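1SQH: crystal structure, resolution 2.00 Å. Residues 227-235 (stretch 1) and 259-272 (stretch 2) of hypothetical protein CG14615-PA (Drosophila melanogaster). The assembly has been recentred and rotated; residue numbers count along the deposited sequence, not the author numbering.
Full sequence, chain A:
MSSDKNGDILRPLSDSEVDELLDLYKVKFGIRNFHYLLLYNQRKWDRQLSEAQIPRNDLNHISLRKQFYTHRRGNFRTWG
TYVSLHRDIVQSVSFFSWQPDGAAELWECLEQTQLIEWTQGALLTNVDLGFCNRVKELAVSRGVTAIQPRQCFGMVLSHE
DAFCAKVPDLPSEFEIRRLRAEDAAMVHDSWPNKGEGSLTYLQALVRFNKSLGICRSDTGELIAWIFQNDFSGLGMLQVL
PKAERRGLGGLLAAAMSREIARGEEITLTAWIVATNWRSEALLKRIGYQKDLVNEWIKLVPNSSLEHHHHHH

Stretch 1 227-235: FQNDFSGLG
Stretch 2 259-272: EIARGEEITLTAWI

Stretch 1 is a tight hairpin. Strand residues Phe227 and Gly235 pair through Phe227 N to Gly235 O (2.9 Å) and Gly235 N to Phe227 O (3.0 Å), and Asn229 N to Gly233 O (2.8 Å) closes the loop. Within it, Ser232 has positive phi (64/13), and Asn229 (chi1 p, 71°) turns its side chain inward so that OD1 accepts from Phe231 N (2.9 Å) and Gly233 N (2.7 Å). Stretch 2 leaves a helix containing Ile260, passes through an extended linker and becomes a strand from Leu268 to Ile272. Gly233 lies beside Thr269 (CA-CA 4.7 Å) and Leu234 beside Ala270 (4.9 Å), so both chains advance in the same direction. One direct hydrogen bond joins them, Leu234 N to Thr269 O (2.7 Å, 166°). Gly233 CA also approaches Thr269 O to 3.4 Å; an ideal CB on this glycine would lie 2.3 Å from Thr269 O, a clash, so the close approach depends on its bare backbone.

Water extends the pairing. Water 3 donates to Leu234 O (2.5 Å) and accepts from Trp271 N (2.7 Å), spanning a gap of 4.3 Å between Leu234 O and Trp271 N. Thr269 (p) uses OG1 to accept from water 1 (2.7 Å), itself bound by Asn229 ND2 (2.8 Å), and to donate to water 2 (2.8 Å), which donates to Phe231 O (2.9 Å) and Thr267 O (2.8 Å).

The contact buries 536 Å². Leu234 (m, p) sets CD1 3.7 Å from Leu268 CD1 and 4.0 Å from Ile260 CD1. Ile260 (m, t) extends CD1 to within 3.6 Å of Gln228 CG, while Ala270 is small enough to sit against Leu234 (CB-CB 4.2 Å). Phe231 and Trp271, both chi1 m, pack edge-to-face, with Trp271 NE1 over the Phe231 ring, 3.3 Å from Phe231 CE1, and the planes inclined at 67°.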

# COMPACT_ATOMS: atom_id res chain seq x y z
N PHE A 227 8.70 -7.13 -2.79
CA PHE A 227 8.07 -6.30 -3.82
C PHE A 227 8.13 -4.82 -3.48
O PHE A 227 8.42 -4.45 -2.34
CB PHE A 227 6.57 -6.61 -3.93
CG PHE A 227 6.24 -7.83 -4.71
CD1 PHE A 227 6.31 -9.09 -4.11
CD2 PHE A 227 5.80 -7.72 -6.02
CE1 PHE A 227 5.93 -10.23 -4.82
CE2 PHE A 227 5.41 -8.85 -6.75
CZ PHE A 227 5.48 -10.10 -6.15
N GLN A 228 7.84 -3.98 -4.48
CA GLN A 228 7.73 -2.55 -4.23
C GLN A 228 6.22 -2.53 -3.98
O GLN A 228 5.49 -3.28 -4.63
CB GLN A 228 8.04 -1.72 -5.48
CG GLN A 228 7.97 -0.22 -5.20
CD GLN A 228 8.53 0.62 -6.33
OE1 GLN A 228 8.91 1.78 -6.13
NE2 GLN A 228 8.58 0.05 -7.52
N ASN A 229 5.73 -1.70 -3.07
CA ASN A 229 4.29 -1.71 -2.78
C ASN A 229 3.49 -0.53 -3.31
O ASN A 229 3.99 0.28 -4.10
CB ASN A 229 4.07 -1.88 -1.27
CG ASN A 229 4.43 -0.65 -0.48
OD1 ASN A 229 4.91 0.35 -1.03
ND2 ASN A 229 4.20 -0.70 0.83
N ASP A 230 2.23 -0.43 -2.87
CA ASP A 230 1.37 0.65 -3.34
C ASP A 230 1.64 2.00 -2.68
O ASP A 230 0.86 2.94 -2.81
CB ASP A 230 -0.12 0.25 -3.21
CG ASP A 230 -0.45 -0.40 -1.86
OD1 ASP A 230 0.46 -0.69 -1.06
OD2 ASP A 230 -1.66 -0.63 -1.62
N PHE A 231 2.78 2.09 -2.00
CA PHE A 231 3.22 3.33 -1.37
C PHE A 231 4.64 3.58 -1.87
O PHE A 231 5.38 4.42 -1.34
CB PHE A 231 3.23 3.21 0.17
CG PHE A 231 1.87 3.27 0.80
CD1 PHE A 231 1.10 2.12 0.95
CD2 PHE A 231 1.34 4.50 1.22
CE1 PHE A 231 -0.18 2.17 1.52
CE2 PHE A 231 0.07 4.58 1.79
CZ PHE A 231 -0.70 3.41 1.95
N SER A 232 5.01 2.83 -2.92
CA SER A 232 6.33 2.91 -3.55
C SER A 232 7.44 2.48 -2.61
O SER A 232 8.62 2.71 -2.88
CB SER A 232 6.61 4.32 -4.07
OG SER A 232 5.73 4.64 -5.13
N GLY A 233 7.03 1.87 -1.50
CA GLY A 233 7.97 1.38 -0.51
C GLY A 233 8.12 -0.12 -0.60
O GLY A 233 7.91 -0.71 -1.66
N LEU A 234 8.46 -0.76 0.52
CA LEU A 234 8.65 -2.21 0.55
C LEU A 234 7.40 -2.96 0.97
O LEU A 234 6.63 -2.47 1.80
CB LEU A 234 9.77 -2.59 1.53
CG LEU A 234 11.24 -2.61 1.12
CD1 LEU A 234 11.59 -1.41 0.27
CD2 LEU A 234 12.10 -2.66 2.38
N GLY A 235 7.21 -4.15 0.40
CA GLY A 235 6.06 -4.96 0.76
C GLY A 235 6.17 -6.43 0.40
O GLY A 235 7.04 -6.84 -0.38
N GLU A 259 17.67 -0.03 -4.28
CA GLU A 259 17.21 0.02 -5.67
C GLU A 259 16.13 1.06 -5.89
O GLU A 259 16.18 1.81 -6.86
CB GLU A 259 16.71 -1.36 -6.16
CG GLU A 259 16.24 -1.33 -7.63
CD GLU A 259 15.87 -2.71 -8.19
OE1 GLU A 259 15.18 -2.75 -9.23
OE2 GLU A 259 16.27 -3.75 -7.62
N ILE A 260 15.15 1.11 -4.99
CA ILE A 260 14.07 2.07 -5.15
C ILE A 260 14.60 3.49 -5.02
O ILE A 260 14.30 4.34 -5.84
CB ILE A 260 12.94 1.87 -4.10
CG1 ILE A 260 12.21 0.55 -4.37
CG2 ILE A 260 11.96 3.06 -4.17
CD1 ILE A 260 11.09 0.25 -3.37
N ALA A 261 15.38 3.74 -3.98
CA ALA A 261 15.92 5.08 -3.74
C ALA A 261 16.81 5.60 -4.86
O ALA A 261 16.87 6.80 -5.11
CB ALA A 261 16.68 5.11 -2.42
N ARG A 262 17.50 4.70 -5.55
CA ARG A 262 18.37 5.16 -6.61
C ARG A 262 17.66 5.26 -7.95
O ARG A 262 18.21 5.80 -8.91
CB ARG A 262 19.59 4.25 -6.71
CG ARG A 262 20.40 4.23 -5.44
CD ARG A 262 21.87 4.08 -5.74
NE ARG A 262 22.70 4.17 -4.55
CZ ARG A 262 24.03 4.16 -4.58
NH1 ARG A 262 24.67 4.07 -5.74
NH2 ARG A 262 24.72 4.25 -3.45
N GLY A 263 16.44 4.75 -8.01
CA GLY A 263 15.68 4.81 -9.24
C GLY A 263 14.65 5.93 -9.18
O GLY A 263 14.15 6.37 -10.20
N GLU A 264 14.33 6.38 -7.97
CA GLU A 264 13.36 7.45 -7.84
C GLU A 264 13.55 8.15 -6.51
O GLU A 264 14.10 7.57 -5.56
CB GLU A 264 11.92 6.91 -7.98
CG GLU A 264 11.40 6.12 -6.77
CD GLU A 264 10.13 5.31 -7.07
OE1 GLU A 264 10.24 4.08 -7.30
OE2 GLU A 264 9.04 5.90 -7.08
N GLU A 265 13.10 9.39 -6.44
CA GLU A 265 13.25 10.14 -5.21
C GLU A 265 12.02 10.12 -4.30
O GLU A 265 11.09 10.88 -4.50
CB GLU A 265 13.63 11.59 -5.49
CG GLU A 265 13.94 12.36 -4.20
CD GLU A 265 14.25 13.83 -4.44
OE1 GLU A 265 13.33 14.58 -4.83
OE2 GLU A 265 15.42 14.24 -4.22
N ILE A 266 12.02 9.22 -3.33
CA ILE A 266 10.95 9.16 -2.35
C ILE A 266 11.46 8.50 -1.08
O ILE A 266 12.49 7.84 -1.06
CB ILE A 266 9.70 8.37 -2.82
CG1 ILE A 266 10.11 7.22 -3.73
CG2 ILE A 266 8.69 9.31 -3.43
CD1 ILE A 266 10.80 6.10 -3.02
N THR A 267 10.71 8.73 -0.01
CA THR A 267 11.03 8.15 1.28
C THR A 267 10.70 6.67 1.16
O THR A 267 9.68 6.30 0.57
CB THR A 267 10.11 8.74 2.34
OG1 THR A 267 10.04 10.16 2.16
CG2 THR A 267 10.60 8.40 3.73
N LEU A 268 11.56 5.81 1.68
CA LEU A 268 11.26 4.39 1.64
C LEU A 268 10.39 4.12 2.87
O LEU A 268 10.58 4.74 3.92
CB LEU A 268 12.54 3.57 1.72
CG LEU A 268 13.18 3.15 0.40
CD1 LEU A 268 12.25 2.16 -0.28
CD2 LEU A 268 13.45 4.37 -0.50
N THR A 269 9.42 3.21 2.75
CA THR A 269 8.57 2.89 3.89
C THR A 269 8.13 1.45 3.77
O THR A 269 8.41 0.79 2.77
CB THR A 269 7.29 3.75 3.95
OG1 THR A 269 6.48 3.46 2.81
CG2 THR A 269 7.63 5.24 3.97
N ALA A 270 7.45 0.96 4.80
CA ALA A 270 6.93 -0.40 4.80
C ALA A 270 5.82 -0.50 5.82
O ALA A 270 5.90 0.07 6.91
CB ALA A 270 8.03 -1.39 5.13
N TRP A 271 4.77 -1.22 5.45
CA TRP A 271 3.64 -1.46 6.33
C TRP A 271 3.75 -2.88 6.86
O TRP A 271 3.73 -3.83 6.08
CB TRP A 271 2.33 -1.31 5.55
CG TRP A 271 1.86 0.11 5.41
CD1 TRP A 271 1.68 0.81 4.25
CD2 TRP A 271 1.42 0.97 6.47
NE1 TRP A 271 1.16 2.05 4.52
CE2 TRP A 271 0.99 2.18 5.87
CE3 TRP A 271 1.36 0.84 7.86
CZ2 TRP A 271 0.49 3.25 6.63
CZ3 TRP A 271 0.86 1.90 8.61
CH2 TRP A 271 0.44 3.09 7.99
N ILE A 272 3.87 -3.04 8.17
CA ILE A 272 3.97 -4.37 8.75
C ILE A 272 3.00 -4.54 9.90
O ILE A 272 2.70 -3.57 10.62
CB ILE A 272 5.40 -4.69 9.27
CG1 ILE A 272 5.74 -3.78 10.45
CG2 ILE A 272 6.43 -4.53 8.16
CD1 ILE A 272 7.00 -4.20 11.22
O HOH W 1 4.91 1.25 2.65
O HOH W 2 7.66 4.32 0.46
O HOH W 3 5.04 -3.17 3.66